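Local coordinates for protein glucose-6-phosphate isomerase (Chlamydia trachomatis D/UW-3/CX, PDB 6OTU) that catalyses the reversible isomerisation of glucose-6-phosphate to fructose-6-phosphate, at residues His108-Arg116 with Ile291-Ala302; Ala135-Arg146 with Gly278-Tyr287. All blocks are in the same frame, centred on the assembly; numbering follows the deposited sequence.

Both contacts lie on the same side of the chain's centre, with their own centres about 18 Å apart. Along the chain, segments 108-116 and 135-146 come first. Segments 278-287 and 291-302 follow in the reverse order, so interaction 2 falls within the span that interaction 1 brackets. Helix 110-113 is followed by helix 122-148, and helix 275-285 by helix 287-303. The two consecutive elements of each part thus pair in reverse order. The contacts also touch: Trp114 of interaction 1 packs on Ala135 and Tyr287 of interaction 2, and Phe293 packs on Leu281. Together they form continuous packing of three helices and the 108-116 segment in the isomerase fold, away from the active-site residues.

Interaction 1. Residues His108-Arg116 with Ile291-Ala302; sequences HTATRAWVR and IEFLQGAAAIDA
Thr109 comes first, its CB and CG2 lying against the Asp301 carboxylate. Arg112 then grips that carboxylate side-on. Its NE reaches Asp301 OD2 at 2.7 Å, and NH2 reaches Asp301 OD1 at 3.0 Å with a nearly straight bond (168°). Both oxygens use their syn lone pairs, and the guanidinium and carboxylate planes are nearly coplanar. A bend at chi2 (-93°) turns the Arg112 chain obliquely over helix 287-303, toward Asp301, where it sits as a knob among Leu294, Ala297, Ala298 and Asp301. Ala297 CB lies over one guanidinium face; Thr109 CA is over the opposite one. The outer ring of Trp114 meets the CD1 methyls of Leu294 and Ile291, with Trp114 CH2 3.9 Å from Ile291 CD1. Val115 packs CG2 on Gln295 CG and Ala298 CB. Arg116 is poorly ordered. Its CD rests on Ala298 CB, and a water links its NH2 to Gln295 O. Further polar partners surround the salt bridge: Arg112 NH2 also forms a salt bridge with Glu477, NH1 hydrogen-bonds Thr273 OG1, and Asp301 OD1 accepts from His478. Segment 108-116 lies between helix 287-303, helix 466-487 and helix 122-148, with helix 80-89 beside Thr109.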
loop_
_atom_site.group_PDB
_atom_site.type_symbol
_atom_site.label_atom_id
_atom_site.label_comp_id
_atom_site.label_asym_id
_atom_site.label_seq_id
_atom_site.Cartn_x
_atom_site.Cartn_y
_atom_site.Cartn_z
ATOM N N HIS A 108 -18.407 1.305 18.733
ATOM C CA HIS A 108 -18.728 1.292 17.308
ATOM C C HIS A 108 -19.759 0.208 16.958
ATOM O O HIS A 108 -20.568 0.416 16.046
ATOM C CB HIS A 108 -17.456 1.138 16.473
ATOM C CG HIS A 108 -16.575 0.010 16.909
ATOM N ND1 HIS A 108 -15.748 0.094 18.010
ATOM C CD2 HIS A 108 -16.388 -1.226 16.389
ATOM C CE1 HIS A 108 -15.091 -1.044 18.148
ATOM N NE2 HIS A 108 -15.470 -1.864 17.184
ATOM N N THR A 109 -19.795 -0.920 17.692
ATOM C CA THR A 109 -20.835 -1.921 17.420
ATOM C C THR A 109 -22.242 -1.368 17.662
ATOM O O THR A 109 -23.199 -1.775 16.989
ATOM C CB THR A 109 -20.630 -3.195 18.260
ATOM O OG1 THR A 109 -20.586 -2.882 19.656
ATOM C CG2 THR A 109 -19.350 -3.926 17.856
ATOM N N ALA A 110 -22.394 -0.446 18.612
ATOM C CA ALA A 110 -23.718 0.082 18.895
ATOM C C ALA A 110 -24.235 0.989 17.774
ATOM O O ALA A 110 -25.450 1.213 17.691
ATOM C CB ALA A 110 -23.705 0.816 20.237
ATOM N N THR A 111 -23.358 1.487 16.890
ATOM C CA THR A 111 -23.827 2.322 15.783
ATOM C C THR A 111 -24.589 1.537 14.723
ATOM O O THR A 111 -25.266 2.154 13.890
ATOM C CB THR A 111 -22.668 3.063 15.109
ATOM O OG1 THR A 111 -21.783 2.126 14.485
ATOM C CG2 THR A 111 -21.903 3.878 16.122
ATOM N N ARG A 112 -24.497 0.195 14.728
ATOM C CA ARG A 112 -25.316 -0.638 13.857
ATOM C C ARG A 112 -26.175 -1.651 14.608
ATOM O O ARG A 112 -27.011 -2.313 13.977
ATOM C CB ARG A 112 -24.441 -1.378 12.821
ATOM C CG ARG A 112 -23.394 -2.365 13.396
ATOM C CD ARG A 112 -22.018 -1.689 13.593
ATOM N NE ARG A 112 -20.940 -2.664 13.766
ATOM C CZ ARG A 112 -19.642 -2.415 13.574
ATOM N NH1 ARG A 112 -19.215 -1.202 13.212
ATOM N NH2 ARG A 112 -18.754 -3.386 13.769
ATOM N N ALA A 113 -25.999 -1.788 15.927
ATOM C CA ALA A 113 -26.753 -2.785 16.687
ATOM C C ALA A 113 -28.263 -2.596 16.541
ATOM O O ALA A 113 -29.026 -3.565 16.658
ATOM C CB ALA A 113 -26.336 -2.737 18.164
ATOM N N TRP A 114 -28.712 -1.370 16.260
ATOM C CA TRP A 114 -30.140 -1.080 16.252
ATOM C C TRP A 114 -30.871 -1.670 15.056
ATOM O O TRP A 114 -32.104 -1.620 15.045
ATOM C CB TRP A 114 -30.387 0.425 16.283
ATOM C CG TRP A 114 -29.872 1.139 15.069
ATOM C CD1 TRP A 114 -28.614 1.661 14.892
ATOM C CD2 TRP A 114 -30.597 1.420 13.861
ATOM N NE1 TRP A 114 -28.511 2.230 13.643
ATOM C CE2 TRP A 114 -29.715 2.110 12.994
ATOM C CE3 TRP A 114 -31.904 1.164 13.429
ATOM C CZ2 TRP A 114 -30.102 2.541 11.715
ATOM C CZ3 TRP A 114 -32.289 1.593 12.150
ATOM C CH2 TRP A 114 -31.389 2.274 11.317
ATOM N N VAL A 115 -30.167 -2.211 14.051
ATOM C CA VAL A 115 -30.885 -2.796 12.922
ATOM C C VAL A 115 -31.327 -4.226 13.185
ATOM O O VAL A 115 -32.053 -4.796 12.361
ATOM C CB VAL A 115 -30.090 -2.792 11.604
ATOM C CG1 VAL A 115 -29.574 -1.414 11.313
ATOM C CG2 VAL A 115 -28.976 -3.812 11.662
ATOM N N ARG A 116 -30.911 -4.827 14.298
ATOM C CA ARG A 116 -31.440 -6.116 14.724
ATOM C C ARG A 116 -31.710 -6.052 16.216
ATOM O O ARG A 116 -30.904 -5.506 16.972
ATOM C CB ARG A 116 -30.481 -7.276 14.399
ATOM C CG ARG A 116 -29.020 -7.033 14.755
ATOM C CD ARG A 116 -28.114 -8.026 14.023
ATOM N NE ARG A 116 -28.264 -9.397 14.514
ATOM C CZ ARG A 116 -28.073 -10.490 13.778
ATOM N NH1 ARG A 116 -28.225 -11.690 14.322
ATOM N NH2 ARG A 116 -27.734 -10.385 12.499
ATOM N N ILE A 291 -28.184 1.052 4.931
ATOM C CA ILE A 291 -28.786 0.148 5.907
ATOM C C ILE A 291 -28.338 -1.299 5.665
ATOM O O ILE A 291 -28.074 -2.054 6.615
ATOM C CB ILE A 291 -30.319 0.294 5.877
ATOM C CG1 ILE A 291 -30.726 1.710 6.309
ATOM C CG2 ILE A 291 -30.987 -0.779 6.741
ATOM C CD1 ILE A 291 -30.110 2.124 7.610
ATOM N N GLU A 292 -28.261 -1.717 4.397
ATOM C CA GLU A 292 -27.772 -3.061 4.099
ATOM C C GLU A 292 -26.344 -3.235 4.586
ATOM O O GLU A 292 -25.987 -4.289 5.129
ATOM C CB GLU A 292 -27.851 -3.341 2.601
ATOM C CG GLU A 292 -29.250 -3.346 2.058
ATOM C CD GLU A 292 -29.275 -3.605 0.569
ATOM O OE1 GLU A 292 -30.384 -3.595 -0.012
ATOM O OE2 GLU A 292 -28.184 -3.816 -0.015
ATOM N N PHE A 293 -25.514 -2.208 4.382
ATOM C CA PHE A 293 -24.157 -2.185 4.919
ATOM C C PHE A 293 -24.157 -2.347 6.440
ATOM O O PHE A 293 -23.343 -3.103 6.987
ATOM C CB PHE A 293 -23.505 -0.870 4.485
ATOM C CG PHE A 293 -22.245 -0.499 5.221
ATOM C CD1 PHE A 293 -21.088 -1.252 5.086
ATOM C CD2 PHE A 293 -22.201 0.660 5.981
ATOM C CE1 PHE A 293 -19.897 -0.874 5.723
ATOM C CE2 PHE A 293 -21.041 1.040 6.634
ATOM C CZ PHE A 293 -19.873 0.268 6.502
ATOM N N LEU A 294 -25.070 -1.646 7.139
ATOM C CA LEU A 294 -25.171 -1.783 8.593
ATOM C C LEU A 294 -25.618 -3.185 8.994
ATOM O O LEU A 294 -25.107 -3.743 9.975
ATOM C CB LEU A 294 -26.139 -0.743 9.186
ATOM C CG LEU A 294 -25.810 0.756 9.136
ATOM C CD1 LEU A 294 -26.747 1.606 10.038
ATOM C CD2 LEU A 294 -24.325 1.032 9.441
ATOM N N GLN A 295 -26.586 -3.764 8.273
ATOM C CA GLN A 295 -27.038 -5.110 8.619
ATOM C C GLN A 295 -25.907 -6.126 8.487
ATOM O O GLN A 295 -25.787 -7.037 9.313
ATOM C CB GLN A 295 -28.235 -5.505 7.756
ATOM C CG GLN A 295 -29.484 -4.691 8.083
ATOM C CD GLN A 295 -30.614 -4.908 7.089
ATOM O OE1 GLN A 295 -30.398 -4.979 5.875
ATOM N NE2 GLN A 295 -31.834 -5.012 7.605
ATOM N N GLY A 296 -25.036 -5.961 7.484
ATOM C CA GLY A 296 -23.911 -6.878 7.342
ATOM C C GLY A 296 -22.940 -6.801 8.506
ATOM O O GLY A 296 -22.468 -7.823 9.008
ATOM N N ALA A 297 -22.635 -5.588 8.956
ATOM C CA ALA A 297 -21.790 -5.423 10.132
ATOM C C ALA A 297 -22.465 -5.976 11.394
ATOM O O ALA A 297 -21.860 -6.748 12.152
ATOM C CB ALA A 297 -21.432 -3.948 10.293
ATOM N N ALA A 298 -23.726 -5.614 11.634
ATOM C CA ALA A 298 -24.396 -6.099 12.844
ATOM C C ALA A 298 -24.444 -7.625 12.898
ATOM O O ALA A 298 -24.365 -8.217 13.983
ATOM C CB ALA A 298 -25.804 -5.526 12.926
ATOM N N ALA A 299 -24.556 -8.279 11.741
ATOM C CA ALA A 299 -24.601 -9.736 11.726
ATOM C C ALA A 299 -23.279 -10.338 12.198
ATOM O O ALA A 299 -23.275 -11.386 12.853
ATOM C CB ALA A 299 -24.967 -10.230 10.327
ATOM N N ILE A 300 -22.149 -9.696 11.873
ATOM C CA ILE A 300 -20.854 -10.196 12.336
ATOM C C ILE A 300 -20.643 -9.865 13.814
ATOM O O ILE A 300 -20.110 -10.691 14.570
ATOM C CB ILE A 300 -19.698 -9.659 11.453
ATOM C CG1 ILE A 300 -19.675 -10.342 10.070
ATOM C CG2 ILE A 300 -18.348 -9.875 12.123
ATOM C CD1 ILE A 300 -19.555 -11.866 10.107
ATOM N N ASP A 301 -21.050 -8.662 14.249
ATOM C CA ASP A 301 -21.075 -8.356 15.679
ATOM C C ASP A 301 -21.729 -9.482 16.473
ATOM O O ASP A 301 -21.207 -9.913 17.505
ATOM C CB ASP A 301 -21.823 -7.048 15.944
ATOM C CG ASP A 301 -21.165 -5.837 15.289
ATOM O OD1 ASP A 301 -20.004 -5.945 14.832
ATOM O OD2 ASP A 301 -21.835 -4.784 15.213
ATOM N N ALA A 302 -22.888 -9.963 16.015
ATOM C CA ALA A 302 -23.545 -11.036 16.750
ATOM C C ALA A 302 -22.758 -12.338 16.638
ATOM O O ALA A 302 -22.633 -13.083 17.617
ATOM C CB ALA A 302 -24.977 -11.217 16.250
HETATM O O HOH W 1 -28.179 -7.993 10.881
#

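Interaction 2. Residues Ala135-Arg146 with Gly278-Tyr287; sequences ALRLAEFLYIAR and GVVLGFAFGY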
loop_
_atom_site.group_PDB
_atom_site.type_symbol
_atom_site.label_atom_id
_atom_site.label_comp_id
_atom_site.label_asym_id
_atom_site.label_seq_id
_atom_site.Cartn_x
_atom_site.Cartn_y
_atom_site.Cartn_z
ATOM N N ALA A 135 -29.665 8.148 11.713
ATOM C CA ALA A 135 -29.964 7.512 10.432
ATOM C C ALA A 135 -31.292 8.000 9.851
ATOM O O ALA A 135 -31.396 8.234 8.642
ATOM C CB ALA A 135 -29.982 5.998 10.606
ATOM N N LEU A 136 -32.321 8.165 10.684
ATOM C CA LEU A 136 -33.564 8.683 10.132
ATOM C C LEU A 136 -33.413 10.143 9.730
ATOM O O LEU A 136 -34.037 10.589 8.759
ATOM C CB LEU A 136 -34.722 8.492 11.114
ATOM C CG LEU A 136 -34.845 7.059 11.652
ATOM C CD1 LEU A 136 -35.423 7.052 13.064
ATOM C CD2 LEU A 136 -35.636 6.137 10.708
ATOM N N ARG A 137 -32.568 10.892 10.436
ATOM C CA ARG A 137 -32.257 12.230 9.961
ATOM C C ARG A 137 -31.497 12.169 8.646
ATOM O O ARG A 137 -31.680 13.038 7.794
ATOM C CB ARG A 137 -31.469 12.996 11.022
ATOM C CG ARG A 137 -32.307 13.333 12.247
ATOM C CD ARG A 137 -31.511 14.097 13.278
ATOM N NE ARG A 137 -30.929 15.290 12.686
ATOM C CZ ARG A 137 -29.624 15.510 12.585
ATOM N NH1 ARG A 137 -29.194 16.630 12.022
ATOM N NH2 ARG A 137 -28.756 14.626 13.051
ATOM N N LEU A 138 -30.676 11.132 8.455
ATOM C CA LEU A 138 -29.956 10.957 7.197
ATOM C C LEU A 138 -30.920 10.653 6.057
ATOM O O LEU A 138 -30.856 11.281 4.995
ATOM C CB LEU A 138 -28.909 9.844 7.334
ATOM C CG LEU A 138 -28.051 9.492 6.118
ATOM C CD1 LEU A 138 -27.160 10.655 5.729
ATOM C CD2 LEU A 138 -27.216 8.232 6.376
ATOM N N ALA A 139 -31.827 9.694 6.263
ATOM C CA ALA A 139 -32.811 9.378 5.231
ATOM C C ALA A 139 -33.579 10.622 4.796
ATOM O O ALA A 139 -33.759 10.858 3.597
ATOM C CB ALA A 139 -33.773 8.302 5.730
ATOM N N GLU A 140 -34.016 11.442 5.760
ATOM C CA GLU A 140 -34.693 12.693 5.434
ATOM C C GLU A 140 -33.782 13.620 4.647
ATOM O O GLU A 140 -34.220 14.285 3.699
ATOM C CB GLU A 140 -35.137 13.400 6.711
ATOM C CG GLU A 140 -36.524 13.098 7.196
ATOM C CD GLU A 140 -36.828 13.826 8.497
ATOM O OE1 GLU A 140 -35.928 14.537 9.007
ATOM O OE2 GLU A 140 -37.965 13.697 9.003
ATOM N N PHE A 141 -32.510 13.685 5.040
ATOM C CA PHE A 141 -31.575 14.605 4.407
ATOM C C PHE A 141 -31.257 14.169 2.978
ATOM O O PHE A 141 -31.121 15.011 2.077
ATOM C CB PHE A 141 -30.299 14.702 5.250
ATOM C CG PHE A 141 -29.177 15.435 4.565
ATOM C CD1 PHE A 141 -29.112 16.820 4.598
ATOM C CD2 PHE A 141 -28.216 14.744 3.850
ATOM C CE1 PHE A 141 -28.089 17.499 3.950
ATOM C CE2 PHE A 141 -27.185 15.421 3.188
ATOM C CZ PHE A 141 -27.124 16.787 3.238
ATOM N N LEU A 142 -31.138 12.856 2.751
ATOM C CA LEU A 142 -30.696 12.348 1.453
ATOM C C LEU A 142 -31.772 12.490 0.382
ATOM O O LEU A 142 -31.441 12.668 -0.793
ATOM C CB LEU A 142 -30.276 10.885 1.571
ATOM C CG LEU A 142 -29.076 10.558 2.460
ATOM C CD1 LEU A 142 -28.896 9.043 2.529
ATOM C CD2 LEU A 142 -27.792 11.248 1.960
ATOM N N TYR A 143 -33.050 12.385 0.764
ATOM C CA TYR A 143 -34.146 12.620 -0.173
ATOM C C TYR A 143 -33.984 13.963 -0.882
ATOM O O TYR A 143 -34.236 14.076 -2.086
ATOM C CB TYR A 143 -35.480 12.540 0.589
ATOM C CG TYR A 143 -36.758 12.661 -0.232
ATOM C CD1 TYR A 143 -37.147 13.879 -0.787
ATOM C CD2 TYR A 143 -37.600 11.564 -0.418
ATOM C CE1 TYR A 143 -38.320 13.999 -1.527
ATOM C CE2 TYR A 143 -38.783 11.676 -1.157
ATOM C CZ TYR A 143 -39.131 12.898 -1.708
ATOM O OH TYR A 143 -40.287 13.032 -2.442
ATOM N N ILE A 144 -33.539 14.986 -0.152
ATOM C CA ILE A 144 -33.349 16.311 -0.737
ATOM C C ILE A 144 -31.987 16.416 -1.413
ATOM O O ILE A 144 -31.879 16.876 -2.554
ATOM C CB ILE A 144 -33.527 17.395 0.344
ATOM C CG1 ILE A 144 -34.953 17.368 0.898
ATOM C CG2 ILE A 144 -33.168 18.784 -0.200
ATOM C CD1 ILE A 144 -35.052 17.762 2.360
ATOM N N ALA A 145 -30.933 15.973 -0.721
ATOM C CA ALA A 145 -29.567 16.221 -1.177
ATOM C C ALA A 145 -29.250 15.469 -2.463
ATOM O O ALA A 145 -28.582 16.006 -3.355
ATOM C CB ALA A 145 -28.579 15.842 -0.079
ATOM N N ARG A 146 -29.707 14.225 -2.579
ATOM C CA ARG A 146 -29.491 13.486 -3.817
ATOM C C ARG A 146 -30.259 14.089 -4.990
ATOM O O ARG A 146 -29.952 13.768 -6.144
ATOM C CB ARG A 146 -29.873 12.020 -3.619
ATOM C CG ARG A 146 -29.213 11.412 -2.390
ATOM C CD ARG A 146 -28.797 9.995 -2.595
ATOM N NE ARG A 146 -29.798 9.201 -3.287
ATOM C CZ ARG A 146 -29.494 8.261 -4.178
ATOM N NH1 ARG A 146 -28.225 8.020 -4.477
ATOM N NH2 ARG A 146 -30.456 7.566 -4.773
ATOM N N GLY A 278 -21.859 7.186 6.849
ATOM C CA GLY A 278 -23.264 7.196 6.460
ATOM C C GLY A 278 -23.604 8.254 5.427
ATOM O O GLY A 278 -24.376 8.001 4.497
ATOM N N VAL A 279 -23.031 9.453 5.573
ATOM C CA VAL A 279 -23.353 10.550 4.661
ATOM C C VAL A 279 -22.853 10.244 3.249
ATOM O O VAL A 279 -23.621 10.270 2.282
ATOM C CB VAL A 279 -22.786 11.882 5.184
ATOM C CG1 VAL A 279 -22.971 12.959 4.140
ATOM C CG2 VAL A 279 -23.459 12.277 6.493
ATOM N N VAL A 280 -21.558 9.958 3.106
ATOM C CA VAL A 280 -21.018 9.765 1.763
ATOM C C VAL A 280 -21.621 8.525 1.116
ATOM O O VAL A 280 -22.009 8.551 -0.059
ATOM C CB VAL A 280 -19.477 9.713 1.790
ATOM C CG1 VAL A 280 -18.966 8.556 2.639
ATOM C CG2 VAL A 280 -18.934 9.635 0.363
ATOM N N LEU A 281 -21.734 7.429 1.871
ATOM C CA LEU A 281 -22.322 6.213 1.319
ATOM C C LEU A 281 -23.787 6.430 0.982
ATOM O O LEU A 281 -24.249 6.047 -0.099
ATOM C CB LEU A 281 -22.161 5.050 2.299
ATOM C CG LEU A 281 -20.720 4.628 2.630
ATOM C CD1 LEU A 281 -20.711 3.558 3.715
ATOM C CD2 LEU A 281 -19.975 4.149 1.399
ATOM N N GLY A 282 -24.539 7.048 1.897
ATOM C CA GLY A 282 -25.945 7.307 1.627
ATOM C C GLY A 282 -26.172 8.178 0.403
ATOM O O GLY A 282 -27.078 7.922 -0.392
ATOM N N PHE A 283 -25.342 9.209 0.225
ATOM C CA PHE A 283 -25.481 10.080 -0.940
ATOM C C PHE A 283 -25.134 9.342 -2.228
ATOM O O PHE A 283 -25.844 9.466 -3.236
ATOM C CB PHE A 283 -24.600 11.317 -0.765
ATOM C CG PHE A 283 -24.599 12.247 -1.945
ATOM C CD1 PHE A 283 -25.559 13.241 -2.066
ATOM C CD2 PHE A 283 -23.618 12.151 -2.926
ATOM C CE1 PHE A 283 -25.551 14.112 -3.155
ATOM C CE2 PHE A 283 -23.607 13.018 -4.005
ATOM C CZ PHE A 283 -24.575 14.000 -4.122
ATOM N N ALA A 284 -24.037 8.581 -2.219
ATOM C CA ALA A 284 -23.627 7.854 -3.414
ATOM C C ALA A 284 -24.701 6.872 -3.851
ATOM O O ALA A 284 -25.169 6.914 -4.991
ATOM C CB ALA A 284 -22.305 7.118 -3.164
ATOM N N PHE A 285 -25.120 5.996 -2.945
ATOM C CA PHE A 285 -25.894 4.823 -3.312
ATOM C C PHE A 285 -27.313 4.812 -2.771
ATOM O O PHE A 285 -28.034 3.836 -3.013
ATOM C CB PHE A 285 -25.155 3.559 -2.850
ATOM C CG PHE A 285 -23.672 3.597 -3.119
ATOM C CD1 PHE A 285 -23.194 3.644 -4.420
ATOM C CD2 PHE A 285 -22.755 3.584 -2.080
ATOM C CE1 PHE A 285 -21.836 3.683 -4.674
ATOM C CE2 PHE A 285 -21.395 3.610 -2.335
ATOM C CZ PHE A 285 -20.939 3.660 -3.635
ATOM N N GLY A 286 -27.737 5.847 -2.048
ATOM C CA GLY A 286 -29.076 5.872 -1.459
ATOM C C GLY A 286 -29.121 5.241 -0.080
ATOM O O GLY A 286 -28.313 4.376 0.269
ATOM N N TYR A 287 -30.111 5.677 0.715
ATOM C CA TYR A 287 -30.216 5.282 2.122
ATOM C C TYR A 287 -30.225 3.766 2.309
ATOM O O TYR A 287 -29.480 3.228 3.140
ATOM C CB TYR A 287 -31.481 5.884 2.732
ATOM C CG TYR A 287 -31.703 5.553 4.194
ATOM C CD1 TYR A 287 -30.928 6.136 5.175
ATOM C CD2 TYR A 287 -32.713 4.677 4.593
ATOM C CE1 TYR A 287 -31.138 5.855 6.520
ATOM C CE2 TYR A 287 -32.931 4.388 5.939
ATOM C CZ TYR A 287 -32.134 4.984 6.897
ATOM O OH TYR A 287 -32.316 4.718 8.239
#
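Helices 135-146 and 278-285 pack with their axes 9.7 Å apart at closest approach and cross at -49°. Gly286 ends the second helix with a positive phi and takes the N-cap position of the next, which starts at Tyr287. The chain thus turns back toward the first helix, and the CA atoms of Ala139 and Tyr287 come within 5.8 Å.

Gly278 and Gly282, lacking side chains, make room for the methyls of Leu138 and Leu142. Leu142 is a knob among Val279, Gly282, Phe283 and Tyr287, and its CD1 lies 3.5 Å from Gly282 CA. Leu138 CD2 rests on the backbone of Gly278, while its CD1 meets Val279 CG2. Tyr287 is the knob in the other direction, among Ala135, Leu136, Ala139 and Leu142. With its CG anti to the backbone N (chi1 -180°), its ring lies along the first helix, pointing toward the N-terminal end of segment 135-146, with OH near Ala135 CB. Ala139 CB sits over the ring face in a CH-pi contact, 3.6 Å from the ring centroid. Leu138 CD2 and Leu142 CD1 lie at the ring edge.

At the far end, Arg146 bends at chi2 and chi3 and folds over the end of helix 278-285. Its NH1 donates to Phe283 O at 3.0 Å in an almost straight bond (173°). The oxygen lies in the guanidinium plane, but NH1 stands above the carbonyl plane. Gly286 CA lies over the centre of one guanidinium face. The Phe283 ring turns its edge to Ala145 O, with CE1 3.6 Å from that oxygen.

The chemistry is mainly apolar packing, closed at one end by the Arg146 to Phe283 O hydrogen bond. The positive charge of Arg146 sits near carbonyls at the C-terminal end of helix 278-285 and would probably interact favourably with the partial negative charge there.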